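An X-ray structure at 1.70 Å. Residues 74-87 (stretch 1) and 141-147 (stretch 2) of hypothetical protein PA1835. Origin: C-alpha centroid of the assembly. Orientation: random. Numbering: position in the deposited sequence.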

# COMPACT_ATOMS: atom_id res chain seq x y z
N ALA B 74 -4.02 12.00 -0.44
CA ALA B 74 -3.12 12.77 -1.29
C ALA B 74 -3.62 12.91 -2.68
O ALA B 74 -3.56 14.00 -3.26
CB ALA B 74 -1.73 12.13 -1.31
N GLY B 75 -4.13 11.82 -3.24
CA GLY B 75 -4.60 11.84 -4.59
C GLY B 75 -5.84 12.70 -4.75
O GLY B 75 -5.93 13.49 -5.70
N THR B 76 -6.80 12.56 -3.84
CA THR B 76 -8.01 13.36 -3.94
C THR B 76 -7.67 14.85 -3.74
O THR B 76 -8.15 15.73 -4.48
CB THR B 76 -9.05 12.90 -2.93
OG1 THR B 76 -9.36 11.51 -3.18
CG2 THR B 76 -10.39 13.67 -3.17
N MET B 77 -6.82 15.16 -2.77
CA MET B 77 -6.43 16.58 -2.61
C MET B 77 -5.77 17.12 -3.91
O MET B 77 -6.02 18.24 -4.32
CB MET B 77 -5.45 16.76 -1.45
CG MET B 77 -4.97 18.22 -1.31
SD MET B 77 -4.05 18.51 0.21
CE MET B 77 -2.60 17.49 -0.15
N THR B 78 -4.87 16.34 -4.51
CA THR B 78 -4.20 16.78 -5.75
C THR B 78 -5.22 17.08 -6.84
O THR B 78 -5.16 18.14 -7.50
CB THR B 78 -3.21 15.71 -6.21
OG1 THR B 78 -2.19 15.56 -5.21
CG2 THR B 78 -2.56 16.10 -7.58
N ASP B 79 -6.18 16.17 -7.00
CA ASP B 79 -7.25 16.32 -7.99
C ASP B 79 -8.07 17.60 -7.73
O ASP B 79 -8.50 18.28 -8.68
CB ASP B 79 -8.19 15.10 -7.94
CG ASP B 79 -9.12 15.03 -9.15
OD1 ASP B 79 -8.58 14.83 -10.27
OD2 ASP B 79 -10.36 15.19 -8.97
N ALA B 80 -8.30 17.89 -6.46
CA ALA B 80 -9.08 19.08 -6.08
C ALA B 80 -8.29 20.39 -6.14
O ALA B 80 -8.87 21.47 -6.22
CB ALA B 80 -9.62 18.91 -4.62
N SER B 81 -6.96 20.29 -6.16
CA SER B 81 -6.12 21.48 -6.07
C SER B 81 -5.43 22.02 -7.32
O SER B 81 -5.21 23.24 -7.42
CB SER B 81 -5.06 21.27 -4.98
OG SER B 81 -5.65 20.79 -3.79
N ILE B 82 -5.05 21.15 -8.26
CA ILE B 82 -4.35 21.68 -9.43
C ILE B 82 -5.37 22.30 -10.38
O ILE B 82 -6.56 22.01 -10.29
CB ILE B 82 -3.58 20.58 -10.18
CG1 ILE B 82 -4.56 19.52 -10.69
CG2 ILE B 82 -2.54 19.94 -9.21
CD1 ILE B 82 -3.90 18.44 -11.56
N PRO B 83 -4.91 23.18 -11.29
CA PRO B 83 -5.77 23.85 -12.28
C PRO B 83 -6.46 22.80 -13.12
O PRO B 83 -5.88 21.73 -13.40
CB PRO B 83 -4.77 24.70 -13.10
CG PRO B 83 -3.68 24.96 -12.15
CD PRO B 83 -3.52 23.63 -11.43
N ALA B 84 -7.70 23.08 -13.55
CA ALA B 84 -8.47 22.12 -14.35
C ALA B 84 -7.76 21.69 -15.64
O ALA B 84 -7.99 20.59 -16.14
CB ALA B 84 -9.85 22.71 -14.68
N GLY B 85 -6.89 22.55 -16.15
CA GLY B 85 -6.14 22.23 -17.35
C GLY B 85 -4.91 21.36 -17.12
O GLY B 85 -4.21 21.01 -18.05
N HIS B 86 -4.64 20.98 -15.87
CA HIS B 86 -3.48 20.15 -15.59
C HIS B 86 -3.93 18.74 -15.29
O HIS B 86 -5.09 18.49 -15.00
CB HIS B 86 -2.72 20.69 -14.36
CG HIS B 86 -1.96 21.97 -14.61
ND1 HIS B 86 -2.04 22.67 -15.79
CD2 HIS B 86 -1.08 22.64 -13.83
CE1 HIS B 86 -1.24 23.71 -15.74
NE2 HIS B 86 -0.64 23.72 -14.56
N ARG B 87 -3.01 17.78 -15.38
CA ARG B 87 -3.38 16.41 -15.03
C ARG B 87 -2.31 15.92 -14.04
O ARG B 87 -1.25 16.50 -13.94
CB ARG B 87 -3.44 15.55 -16.29
CG ARG B 87 -2.14 15.01 -16.80
CD ARG B 87 -2.36 14.15 -18.09
NE ARG B 87 -3.29 13.03 -17.92
CZ ARG B 87 -4.63 13.11 -18.05
NH1 ARG B 87 -5.21 14.26 -18.36
NH2 ARG B 87 -5.38 12.03 -17.85
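Stretch 2 141-147: TMYVSQA

The chain ends at the exposed margin of this contact: the C-terminal carboxylate of Ala147 lies beside the guanidinium edge of Arg87, in a long salt bridge of 3.9 Å from Arg87 NH1 to Ala147 OXT. Residues 141-146 of stretch 2 are the end of a longer strand that meets stretch 1 in two ways. Its C-terminal part pairs antiparallel with strand 86-87, which starts at His86, the last residue of the type I turn from Pro83. Arg87 and Ser145 form the hydrogen-bonded pair, Arg87 N to Ser145 O at 2.8 Å and Ser145 N to Arg87 O at 3.0 Å, and their side chains share one face of the sheet, with Arg87 CG 3.4 Å from Ser145 OG. His86 and Gln146 form the non-hydrogen-bonded pair, CA to CA 4.3 Å; beyond it Ala147 N donates to Gly85 O at 3.2 Å. A water bridges Tyr143 O (2.7 Å) and, weakly, Arg87 O (3.2 Å). The earlier part of the strand runs beside helix 74-81 in roughly the same direction, crossing at -28° with axes 10.2 Å apart. Here Met142 reaches the helix: Gly75 has no side chain, and Met142 CE packs directly on its CA at 3.7 Å; Met142 CG lies 3.6 Å from Thr78 OG1, which donates a hydrogen bond to Ala74 O (2.8 Å). Val144 CG1 meets Ile82 CG2 at 4.3 Å, just past the helix.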

# COMPACT_ATOMS: atom_id res chain seq x y z
N THR B 141 4.76 11.55 -4.42
CA THR B 141 5.19 12.43 -5.48
C THR B 141 4.25 12.29 -6.66
O THR B 141 4.09 11.20 -7.21
CB THR B 141 6.62 12.10 -5.92
OG1 THR B 141 7.49 12.28 -4.78
CG2 THR B 141 7.07 13.03 -7.05
N MET B 142 3.59 13.40 -6.97
CA MET B 142 2.65 13.49 -8.07
C MET B 142 3.33 14.18 -9.24
O MET B 142 3.95 15.25 -9.05
CB MET B 142 1.45 14.35 -7.67
CG MET B 142 0.73 13.87 -6.43
SD MET B 142 0.10 12.16 -6.66
CE MET B 142 -0.94 12.01 -5.20
N TYR B 143 3.27 13.59 -10.43
CA TYR B 143 3.85 14.28 -11.60
C TYR B 143 2.67 15.04 -12.24
O TYR B 143 1.67 14.43 -12.65
CB TYR B 143 4.42 13.33 -12.63
CG TYR B 143 5.04 14.13 -13.77
CD1 TYR B 143 6.22 14.82 -13.57
CD2 TYR B 143 4.42 14.21 -15.03
CE1 TYR B 143 6.80 15.59 -14.62
CE2 TYR B 143 4.99 14.98 -16.07
CZ TYR B 143 6.19 15.66 -15.85
OH TYR B 143 6.86 16.36 -16.87
N VAL B 144 2.79 16.36 -12.31
CA VAL B 144 1.71 17.20 -12.79
C VAL B 144 2.13 17.81 -14.10
O VAL B 144 3.24 18.32 -14.22
CB VAL B 144 1.38 18.33 -11.77
CG1 VAL B 144 0.28 19.27 -12.33
CG2 VAL B 144 0.94 17.71 -10.44
N SER B 145 1.25 17.75 -15.08
CA SER B 145 1.56 18.31 -16.39
C SER B 145 0.36 19.03 -17.02
O SER B 145 -0.79 18.66 -16.77
CB SER B 145 2.03 17.19 -17.31
OG SER B 145 0.98 16.25 -17.50
N GLN B 146 0.64 20.08 -17.80
CA GLN B 146 -0.42 20.79 -18.52
C GLN B 146 -0.76 19.75 -19.55
O GLN B 146 0.10 19.37 -20.36
CB GLN B 146 0.09 22.05 -19.22
CG GLN B 146 -1.02 22.90 -19.92
CD GLN B 146 -1.30 22.54 -21.41
OE1 GLN B 146 -1.79 23.38 -22.18
NE2 GLN B 146 -1.00 21.29 -21.82
N ALA B 147 -1.99 19.26 -19.53
CA ALA B 147 -2.37 18.22 -20.47
C ALA B 147 -3.89 18.04 -20.51
O ALA B 147 -4.43 17.99 -21.64
CB ALA B 147 -1.69 16.90 -20.08
OXT ALA B 147 -4.50 17.94 -19.42
O HOH W 1 0.72 14.29 -15.13